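Long-range contact in SusD superfamily protein (Bacteroides fragilis NCTC 9343, PDB 3NQP), which probably binds glycans at the outer membrane, as a SusD-family partner in nutrient uptake: residues V82-N96 / Y127-R141. Sequence-based numbering, arbitrary orientation. Where two conformers were deposited one is given.
Sequences VSKFGDLFGRITNLN and YYFDLYRIYGGVPLR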
ATOM      1  N   VAL A  82      10.649 -10.350   7.347  1.00 13.41           N
ATOM      2  CA  VAL A  82      10.538  -9.612   8.600  1.00 15.50           C
ATOM      3  C   VAL A  82      10.631 -10.607   9.739  1.00 17.51           C
ATOM      4  O   VAL A  82      10.448 -11.804   9.516  1.00 13.27           O
ATOM      5  CB  VAL A  82       9.204  -8.820   8.703  1.00 13.92           C
ATOM      6  CG1 VAL A  82       9.071  -7.813   7.509  1.00 10.67           C
ATOM      7  CG2 VAL A  82       7.968  -9.738   8.823  1.00 10.12           C
ATOM      8  N   SER A  83      10.909 -10.105  10.942  1.00 15.25           N
ATOM      9  CA  SER A  83      10.949 -10.915  12.146  1.00 18.46           C
ATOM     10  C   SER A  83       9.759 -10.597  12.996  1.00 18.43           C
ATOM     11  O   SER A  83       9.136  -9.554  12.822  1.00 16.37           O
ATOM     12  CB  SER A  83      12.182 -10.564  12.986  1.00 21.12           C
ATOM     13  OG  SER A  83      13.344 -10.746  12.202  1.00 30.43           O
ATOM     14  N   LYS A  84       9.480 -11.497  13.943  1.00 16.61           N
ATOM     15  CA  LYS A  84       8.531 -11.287  15.011  1.00 21.35           C
ATOM     16  C   LYS A  84       7.152 -10.891  14.527  1.00 18.87           C
ATOM     17  O   LYS A  84       6.548  -9.969  15.103  1.00 16.08           O
ATOM     18  CB  LYS A  84       9.047 -10.229  16.017  1.00 20.49           C
ATOM     19  CG  LYS A  84      10.417 -10.526  16.610  1.00 35.32           C
ATOM     20  CD  LYS A  84      10.805  -9.601  17.802  1.00 46.89           C
ATOM     21  CE  LYS A  84      11.342  -8.225  17.323  1.00 54.40           C
ATOM     22  NZ  LYS A  84      12.450  -8.233  16.270  1.00 47.45           N
ATOM     23  N   PHE A  85       6.634 -11.608  13.519  1.00 19.44           N
ATOM     24  CA  PHE A  85       5.320 -11.269  12.929  1.00 19.40           C
ATOM     25  C   PHE A  85       5.224  -9.783  12.556  1.00 19.29           C
ATOM     26  O   PHE A  85       4.193  -9.136  12.719  1.00 17.81           O
ATOM     27  CB  PHE A  85       4.177 -11.635  13.885  1.00 19.38           C
ATOM     28  CG  PHE A  85       3.925 -13.098  13.999  1.00 18.17           C
ATOM     29  CD1 PHE A  85       3.257 -13.776  13.006  1.00 20.71           C
ATOM     30  CD2 PHE A  85       4.327 -13.800  15.145  1.00 22.10           C
ATOM     31  CE1 PHE A  85       2.989 -15.102  13.118  1.00 19.50           C
ATOM     32  CE2 PHE A  85       4.065 -15.136  15.269  1.00 21.80           C
ATOM     33  CZ  PHE A  85       3.408 -15.802  14.260  1.00 21.06           C
ATOM     34  N   GLY A  86       6.334  -9.225  12.100  1.00 16.28           N
ATOM     35  CA  GLY A  86       6.374  -7.833  11.709  1.00 16.48           C
ATOM     36  C   GLY A  86       6.302  -6.852  12.882  1.00 16.97           C
ATOM     37  O   GLY A  86       5.956  -5.702  12.696  1.00 14.00           O
ATOM     38  N   ASP A  87       6.541  -7.350  14.092  1.00 19.02           N
ATOM     39  CA  ASP A  87       6.525  -6.568  15.330  1.00 21.36           C
ATOM     40  C   ASP A  87       5.209  -5.816  15.503  1.00 19.24           C
ATOM     41  O   ASP A  87       5.190  -4.711  16.015  1.00 19.56           O
ATOM     42  CB  ASP A  87       7.726  -5.602  15.344  1.00 23.91           C
ATOM     43  CG  ASP A  87       8.192  -5.238  16.771  1.00 33.57           C
ATOM     44  OD1 ASP A  87       7.832  -5.923  17.746  1.00 27.77           O
ATOM     45  OD2 ASP A  87       8.947  -4.267  16.907  1.00 35.03           O
ATOM     46  N   LEU A  88       4.106  -6.382  15.031  1.00 14.80           N
ATOM     47  CA  LEU A  88       2.830  -5.709  15.179  1.00 15.48           C
ATOM     48  C   LEU A  88       2.064  -6.007  16.475  1.00 17.05           C
ATOM     49  O   LEU A  88       1.098  -5.275  16.799  1.00 16.90           O
ATOM     50  CB  LEU A  88       1.921  -5.963  13.990  1.00 14.17           C
ATOM     51  CG  LEU A  88       2.481  -5.503  12.626  1.00 21.97           C
ATOM     52  CD1 LEU A  88       1.500  -5.824  11.494  1.00 18.36           C
ATOM     53  CD2 LEU A  88       2.810  -4.037  12.645  1.00 17.46           C
ATOM     54  N   PHE A  89       2.427  -7.045  17.211  1.00 17.60           N
ATOM     55  CA  PHE A  89       1.605  -7.403  18.387  1.00 18.49           C
ATOM     56  C   PHE A  89       1.737  -6.397  19.531  1.00 19.53           C
ATOM     57  O   PHE A  89       0.787  -6.229  20.313  1.00 18.95           O
ATOM     58  CB  PHE A  89       1.832  -8.858  18.865  1.00 18.79           C
ATOM     59  CG  PHE A  89       1.130  -9.868  18.004  1.00 19.09           C
ATOM     60  CD1 PHE A  89      -0.256  -9.971  18.028  1.00 13.27           C
ATOM     61  CD2 PHE A  89       1.842 -10.658  17.137  1.00 17.48           C
ATOM     62  CE1 PHE A  89      -0.909 -10.866  17.231  1.00 19.29           C
ATOM     63  CE2 PHE A  89       1.191 -11.536  16.320  1.00 19.61           C
ATOM     64  CZ  PHE A  89      -0.182 -11.666  16.373  1.00 18.08           C
ATOM     65  N   GLY A  90       2.875  -5.708  19.635  1.00 20.03           N
ATOM     66  CA  GLY A  90       2.989  -4.659  20.658  1.00 22.00           C
ATOM     67  C   GLY A  90       1.946  -3.562  20.405  1.00 21.76           C
ATOM     68  O   GLY A  90       1.213  -3.127  21.330  1.00 21.03           O
ATOM     69  N   ARG A  91       1.837  -3.153  19.138  1.00 20.99           N
ATOM     70  CA  ARG A  91       0.831  -2.163  18.719  1.00 19.41           C
ATOM     71  C   ARG A  91      -0.594  -2.622  19.001  1.00 19.82           C
ATOM     72  O   ARG A  91      -1.409  -1.852  19.528  1.00 15.29           O
ATOM     73  CB  ARG A  91       0.989  -1.877  17.230  1.00 21.38           C
ATOM     74  CG  ARG A  91       2.150  -0.960  16.944  1.00 19.54           C
ATOM     75  CD  ARG A  91       2.641  -1.203  15.546  1.00 26.49           C
ATOM     76  NE  ARG A  91       3.659  -0.246  15.183  1.00 27.60           N
ATOM     77  CZ  ARG A  91       4.962  -0.482  15.189  1.00 25.79           C
ATOM     78  NH1 ARG A  91       5.477  -1.664  15.538  1.00 24.67           N
ATOM     79  NH2 ARG A  91       5.762   0.499  14.843  1.00 30.85           N
ATOM     80  N   ILE A  92      -0.886  -3.861  18.594  1.00 16.71           N
ATOM     81  CA  ILE A  92      -2.197  -4.479  18.832  1.00 18.63           C
ATOM     82  C   ILE A  92      -2.542  -4.475  20.329  1.00 17.22           C
ATOM     83  O   ILE A  92      -3.671  -4.152  20.703  1.00 18.21           O
ATOM     84  CB  ILE A  92      -2.298  -5.928  18.275  1.00 17.13           C
ATOM     85  CG1 ILE A  92      -2.390  -5.879  16.748  1.00 19.04           C
ATOM     86  CG2 ILE A  92      -3.546  -6.689  18.868  1.00 11.38           C
ATOM     87  CD1 ILE A  92      -2.071  -7.186  16.043  1.00 12.80           C
ATOM     88  N   THR A  93      -1.588  -4.820  21.184  0.50 17.92           N
ATOM     89  CA  THR A  93      -1.902  -4.921  22.607  0.50 18.59           C
ATOM     90  C   THR A  93      -2.242  -3.552  23.210  0.50 17.80           C
ATOM     91  O   THR A  93      -3.049  -3.480  24.133  0.50 19.94           O
ATOM     92  CB  THR A  93      -0.796  -5.675  23.394  0.50 21.05           C
ATOM     93  OG1 THR A  93       0.471  -5.048  23.172  0.50 20.19           O
ATOM     94  CG2 THR A  93      -0.738  -7.112  22.912  0.50 16.78           C
ATOM     95  N   ASN A  94      -1.666  -2.473  22.677  1.00 15.37           N
ATOM     96  CA  ASN A  94      -2.033  -1.132  23.079  1.00 15.45           C
ATOM     97  C   ASN A  94      -3.449  -0.780  22.651  1.00 17.19           C
ATOM     98  O   ASN A  94      -4.176  -0.093  23.394  1.00 15.66           O
ATOM     99  CB  ASN A  94      -1.031  -0.077  22.564  1.00 17.48           C
ATOM    100  CG  ASN A  94       0.358  -0.188  23.243  1.00 19.69           C
ATOM    101  OD1 ASN A  94       0.584  -1.034  24.114  1.00 22.15           O
ATOM    102  ND2 ASN A  94       1.276   0.648  22.823  1.00 23.63           N
ATOM    103  N   LEU A  95      -3.874  -1.278  21.490  1.00 16.38           N
ATOM    104  CA  LEU A  95      -5.259  -1.121  21.074  1.00 15.32           C
ATOM    105  C   LEU A  95      -6.182  -1.856  22.049  1.00 17.65           C
ATOM    106  O   LEU A  95      -7.182  -1.298  22.492  1.00 18.17           O
ATOM    107  CB  LEU A  95      -5.470  -1.662  19.666  1.00 13.75           C
ATOM    108  CG  LEU A  95      -4.601  -1.080  18.536  1.00 16.35           C
ATOM    109  CD1 LEU A  95      -5.056  -1.694  17.247  1.00 14.45           C
ATOM    110  CD2 LEU A  95      -4.648   0.433  18.523  1.00 14.16           C
ATOM    111  N   ASN A  96      -5.834  -3.095  22.393  1.00 14.80           N
ATOM    112  CA  ASN A  96      -6.651  -3.871  23.340  1.00 15.72           C
ATOM    113  C   ASN A  96      -6.774  -3.121  24.659  1.00 17.42           C
ATOM    114  O   ASN A  96      -7.853  -3.003  25.219  1.00 18.75           O
ATOM    115  CB  ASN A  96      -6.045  -5.267  23.536  1.00 14.70           C
ATOM    116  CG  ASN A  96      -5.935  -6.055  22.231  1.00 20.97           C
ATOM    117  OD1 ASN A  96      -6.601  -5.738  21.266  1.00 19.42           O
ATOM    118  ND2 ASN A  96      -5.099  -7.099  22.218  1.00 13.80           N
ATOM    119  N   TYR A 127      -4.480  -3.850  11.337  1.00 11.19           N
ATOM    120  CA  TYR A 127      -3.292  -4.602  11.634  1.00 13.66           C
ATOM    121  C   TYR A 127      -3.539  -6.091  11.403  1.00 13.23           C
ATOM    122  O   TYR A 127      -2.739  -6.761  10.785  1.00  9.46           O
ATOM    123  CB  TYR A 127      -2.851  -4.379  13.075  1.00 13.29           C
ATOM    124  CG  TYR A 127      -2.123  -3.067  13.335  1.00 14.02           C
ATOM    125  CD1 TYR A 127      -0.946  -2.726  12.653  1.00 13.01           C
ATOM    126  CD2 TYR A 127      -2.575  -2.193  14.302  1.00 18.36           C
ATOM    127  CE1 TYR A 127      -0.251  -1.521  12.932  1.00 18.27           C
ATOM    128  CE2 TYR A 127      -1.881  -1.001  14.595  1.00 18.22           C
ATOM    129  CZ  TYR A 127      -0.731  -0.675  13.932  1.00 18.38           C
ATOM    130  OH  TYR A 127      -0.080   0.508  14.267  1.00 15.03           O
ATOM    131  N   TYR A 128      -4.660  -6.607  11.879  1.00 10.39           N
ATOM    132  CA  TYR A 128      -4.899  -8.037  11.698  1.00 12.17           C
ATOM    133  C   TYR A 128      -5.074  -8.451  10.234  1.00 11.41           C
ATOM    134  O   TYR A 128      -4.823  -9.601   9.893  1.00 16.72           O
ATOM    135  CB  TYR A 128      -6.066  -8.528  12.572  1.00 12.20           C
ATOM    136  CG  TYR A 128      -5.590  -8.958  13.959  1.00  9.23           C
ATOM    137  CD1 TYR A 128      -4.777 -10.085  14.135  1.00 17.30           C
ATOM    138  CD2 TYR A 128      -5.917  -8.235  15.058  1.00 11.11           C
ATOM    139  CE1 TYR A 128      -4.312 -10.471  15.403  1.00 16.10           C
ATOM    140  CE2 TYR A 128      -5.496  -8.627  16.345  1.00 13.05           C
ATOM    141  CZ  TYR A 128      -4.698  -9.744  16.513  1.00 21.96           C
ATOM    142  OH  TYR A 128      -4.295 -10.115  17.794  1.00 20.58           O
ATOM    143  N   PHE A 129      -5.505  -7.528   9.378  1.00 11.53           N
ATOM    144  CA  PHE A 129      -5.700  -7.816   7.951  1.00 13.06           C
ATOM    145  C   PHE A 129      -4.338  -7.906   7.237  1.00 11.88           C
ATOM    146  O   PHE A 129      -4.168  -8.757   6.351  1.00 12.70           O
ATOM    147  CB  PHE A 129      -6.626  -6.774   7.307  1.00 12.17           C
ATOM    148  CG  PHE A 129      -6.929  -7.008   5.835  1.00  9.60           C
ATOM    149  CD1 PHE A 129      -7.336  -8.237   5.364  1.00 13.19           C
ATOM    150  CD2 PHE A 129      -6.824  -5.953   4.926  1.00 13.51           C
ATOM    151  CE1 PHE A 129      -7.634  -8.423   4.023  1.00 12.65           C
ATOM    152  CE2 PHE A 129      -7.109  -6.118   3.593  1.00 12.23           C
ATOM    153  CZ  PHE A 129      -7.531  -7.377   3.131  1.00 17.55           C
ATOM    154  N   ASP A 130      -3.375  -7.061   7.610  1.00 12.70           N
ATOM    155  CA  ASP A 130      -1.983  -7.264   7.153  1.00  9.61           C
ATOM    156  C   ASP A 130      -1.484  -8.649   7.633  1.00 12.36           C
ATOM    157  O   ASP A 130      -0.921  -9.427   6.827  1.00 10.13           O
ATOM    158  CB  ASP A 130      -1.058  -6.159   7.622  1.00 12.06           C
ATOM    159  CG  ASP A 130      -1.006  -4.941   6.647  1.00 15.23           C
ATOM    160  OD1 ASP A 130      -1.780  -4.895   5.668  1.00 16.59           O
ATOM    161  OD2 ASP A 130      -0.198  -4.038   6.904  1.00 15.88           O
ATOM    162  N   LEU A 131      -1.675  -8.965   8.915  1.00  9.11           N
ATOM    163  CA  LEU A 131      -1.194 -10.248   9.439  1.00  9.34           C
ATOM    164  C   LEU A 131      -1.858 -11.413   8.697  1.00 10.12           C
ATOM    165  O   LEU A 131      -1.200 -12.395   8.348  1.00 12.85           O
ATOM    166  CB  LEU A 131      -1.403 -10.354  10.958  1.00 10.34           C
ATOM    167  CG  LEU A 131      -0.485  -9.436  11.802  1.00  9.72           C
ATOM    168  CD1 LEU A 131      -0.900  -9.513  13.223  1.00 11.52           C
ATOM    169  CD2 LEU A 131       1.003  -9.755  11.693  1.00  7.26           C
ATOM    170  N   TYR A 132      -3.153 -11.299   8.399  1.00 10.16           N
ATOM    171  CA  TYR A 132      -3.860 -12.377   7.645  1.00 10.94           C
ATOM    172  C   TYR A 132      -3.336 -12.537   6.226  1.00 11.50           C
ATOM    173  O   TYR A 132      -3.149 -13.644   5.748  1.00  9.62           O
ATOM    174  CB  TYR A 132      -5.365 -12.086   7.625  1.00 12.42           C
ATOM    175  CG  TYR A 132      -6.250 -12.946   6.784  1.00 10.19           C
ATOM    176  CD1 TYR A 132      -6.382 -12.715   5.432  1.00 12.45           C
ATOM    177  CD2 TYR A 132      -6.959 -14.029   7.350  1.00 13.36           C
ATOM    178  CE1 TYR A 132      -7.203 -13.477   4.647  1.00 10.70           C
ATOM    179  CE2 TYR A 132      -7.827 -14.806   6.575  1.00 12.38           C
ATOM    180  CZ  TYR A 132      -7.951 -14.520   5.217  1.00 19.51           C
ATOM    181  OH  TYR A 132      -8.791 -15.247   4.405  1.00 14.98           O
ATOM    182  N   ARG A 133      -3.102 -11.426   5.526  1.00 12.41           N
ATOM    183  CA  ARG A 133      -2.599 -11.514   4.161  1.00 10.84           C
ATOM    184  C   ARG A 133      -1.153 -11.996   4.058  1.00 11.06           C
ATOM    185  O   ARG A 133      -0.753 -12.613   3.069  1.00 11.14           O
ATOM    186  CB  ARG A 133      -2.761 -10.171   3.461  1.00 10.27           C
ATOM    187  CG  ARG A 133      -4.239  -9.820   3.262  1.00 12.23           C
ATOM    188  CD  ARG A 133      -4.402  -8.543   2.437  1.00 15.33           C
ATOM    189  NE  ARG A 133      -3.960  -7.392   3.181  1.00 13.19           N
ATOM    190  CZ  ARG A 133      -3.994  -6.154   2.726  1.00 12.72           C
ATOM    191  NH1 ARG A 133      -4.496  -5.888   1.518  1.00 14.86           N
ATOM    192  NH2 ARG A 133      -3.574  -5.179   3.496  1.00 15.07           N
ATOM    193  N   ILE A 134      -0.362 -11.689   5.074  1.00  9.67           N
ATOM    194  CA  ILE A 134       1.040 -12.083   5.095  1.00 11.46           C
ATOM    195  C   ILE A 134       1.195 -13.508   5.622  1.00 10.45           C
ATOM    196  O   ILE A 134       1.887 -14.278   5.033  1.00 12.92           O
ATOM    197  CB  ILE A 134       1.867 -11.115   5.969  1.00 12.85           C
ATOM    198  CG1 ILE A 134       1.900  -9.731   5.334  1.00 10.99           C
ATOM    199  CG2 ILE A 134       3.327 -11.650   6.278  1.00  8.31           C
ATOM    200  CD1 ILE A 134       2.738  -9.648   4.060  1.00 12.71           C
ATOM    201  N   TYR A 135       0.528 -13.833   6.726  1.00 11.28           N
ATOM    202  CA  TYR A 135       0.763 -15.106   7.438  1.00 12.79           C
ATOM    203  C   TYR A 135      -0.409 -16.080   7.405  1.00 13.87           C
ATOM    204  O   TYR A 135      -0.200 -17.255   7.707  1.00 11.17           O
ATOM    205  CB  TYR A 135       1.075 -14.827   8.915  1.00 13.04           C
ATOM    206  CG  TYR A 135       2.342 -14.052   9.126  1.00 14.99           C
ATOM    207  CD1 TYR A 135       3.570 -14.642   8.930  1.00 16.97           C
ATOM    208  CD2 TYR A 135       2.309 -12.708   9.494  1.00 14.79           C
ATOM    209  CE1 TYR A 135       4.742 -13.921   9.081  1.00 14.05           C
ATOM    210  CE2 TYR A 135       3.473 -11.984   9.659  1.00 14.05           C
ATOM    211  CZ  TYR A 135       4.688 -12.590   9.465  1.00 16.51           C
ATOM    212  OH  TYR A 135       5.857 -11.880   9.629  1.00 12.95           O
ATOM    213  N   GLY A 136      -1.624 -15.607   7.095  1.00 10.72           N
ATOM    214  CA  GLY A 136      -2.816 -16.437   7.237  1.00 14.93           C
ATOM    215  C   GLY A 136      -3.249 -16.496   8.696  1.00 13.83           C
ATOM    216  O   GLY A 136      -3.673 -15.496   9.285  1.00 11.71           O
ATOM    217  N   GLY A 137      -3.101 -17.659   9.309  1.00 13.71           N
ATOM    218  CA  GLY A 137      -3.314 -17.771  10.726  1.00 13.65           C
ATOM    219  C   GLY A 137      -2.184 -17.170  11.557  1.00 14.92           C
ATOM    220  O   GLY A 137      -1.012 -17.331  11.227  1.00 16.46           O
ATOM    221  N   VAL A 138      -2.567 -16.451  12.609  1.00 15.68           N
ATOM    222  CA  VAL A 138      -1.648 -15.829  13.570  1.00 15.98           C
ATOM    223  C   VAL A 138      -2.292 -15.891  14.957  1.00 16.14           C
ATOM    224  O   VAL A 138      -3.511 -16.102  15.067  1.00 16.04           O
ATOM    225  CB  VAL A 138      -1.380 -14.331  13.258  1.00 17.95           C
ATOM    226  CG1 VAL A 138      -0.626 -14.153  11.899  1.00 11.09           C
ATOM    227  CG2 VAL A 138      -2.684 -13.514  13.357  1.00 15.28           C
ATOM    228  N   PRO A 139      -1.503 -15.694  16.027  1.00 15.12           N
ATOM    229  CA  PRO A 139      -2.094 -15.642  17.373  1.00 15.80           C
ATOM    230  C   PRO A 139      -3.144 -14.554  17.466  1.00 16.37           C
ATOM    231  O   PRO A 139      -2.933 -13.463  16.927  1.00 15.58           O
ATOM    232  CB  PRO A 139      -0.903 -15.275  18.259  1.00 16.71           C
ATOM    233  CG  PRO A 139       0.292 -15.734  17.517  1.00 18.42           C
ATOM    234  CD  PRO A 139      -0.040 -15.520  16.073  1.00 14.19           C
ATOM    235  N   LEU A 140      -4.285 -14.826  18.098  1.00 15.20           N
ATOM    236  CA  LEU A 140      -5.301 -13.789  18.268  1.00 19.04           C
ATOM    237  C   LEU A 140      -5.206 -13.175  19.665  1.00 22.53           C
ATOM    238  O   LEU A 140      -5.879 -13.633  20.605  1.00 18.24           O
ATOM    239  CB  LEU A 140      -6.724 -14.327  18.034  1.00 19.34           C
ATOM    240  CG  LEU A 140      -7.250 -14.328  16.623  1.00 22.79           C
ATOM    241  CD1 LEU A 140      -8.666 -14.979  16.600  1.00 23.98           C
ATOM    242  CD2 LEU A 140      -7.223 -12.849  16.013  1.00 14.07           C
ATOM    243  N   ARG A 141      -4.375 -12.141  19.783  1.00 21.52           N
ATOM    244  CA  ARG A 141      -4.240 -11.364  21.016  1.00 22.03           C
ATOM    245  C   ARG A 141      -5.274 -10.262  21.047  1.00 22.53           C
ATOM    246  O   ARG A 141      -5.201  -9.294  20.270  1.00 19.26           O
ATOM    247  CB  ARG A 141      -2.836 -10.766  21.133  1.00 21.20           C
ATOM    248  CG  ARG A 141      -1.756 -11.828  21.106  1.00 29.15           C
ATOM    249  CD  ARG A 141      -0.479 -11.462  21.854  1.00 40.29           C
ATOM    250  NE  ARG A 141       0.245 -12.664  22.300  1.00 43.63           N
ATOM    251  CZ  ARG A 141       1.086 -13.377  21.549  1.00 51.31           C
ATOM    252  NH1 ARG A 141       1.342 -13.036  20.277  1.00 51.06           N
ATOM    253  NH2 ARG A 141       1.679 -14.447  22.072  1.00 52.94           N
TER
HETATM  254  O   HOH W   1       8.067 -13.437   8.849  1.00 15.15           O
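I92 and Y128 mark the tightly packed part of this contact: I92 CD1 lies over one face of the Y128 ring, 3.8 Å from its centroid, a CH-pi contact, and also meets L131 CD1. L95 CD1 meets the edge of the Y127 ring, near its plane, and L88 CD2 packs against Y127 CE1 (4.0 Å). R141 O accepts two hydrogen bonds from opposite faces of its carbonyl plane, from Y128 OH and from N96 ND2 (2.9 Å), the amide sitting well above that plane. F85, its CG anti to the carbonyl carbon, pairs edge-to-face with Y135, ring planes 70° apart, as F85 CD1 points at the centre of the Y135 face, while P139 CD covers a face of F85. Looser is the partly exposed guanidinium end of R141: NH1 sits over the centre of one F89 face, the group meeting the ring by its edge, but R141 CZ is 5.1 Å from the F89 centroid, at most a weak cation-pi attraction. At V82, a water joins V82 O to Y135 OH. Helices 89-96 and 127-135 run roughly antiparallel (144°), closest axis approach 11.2 Å; helix 21-37 packs against L95 and Y127, helix 39-48 against V82 and L88, and helix 163-181 against Y128 and V138.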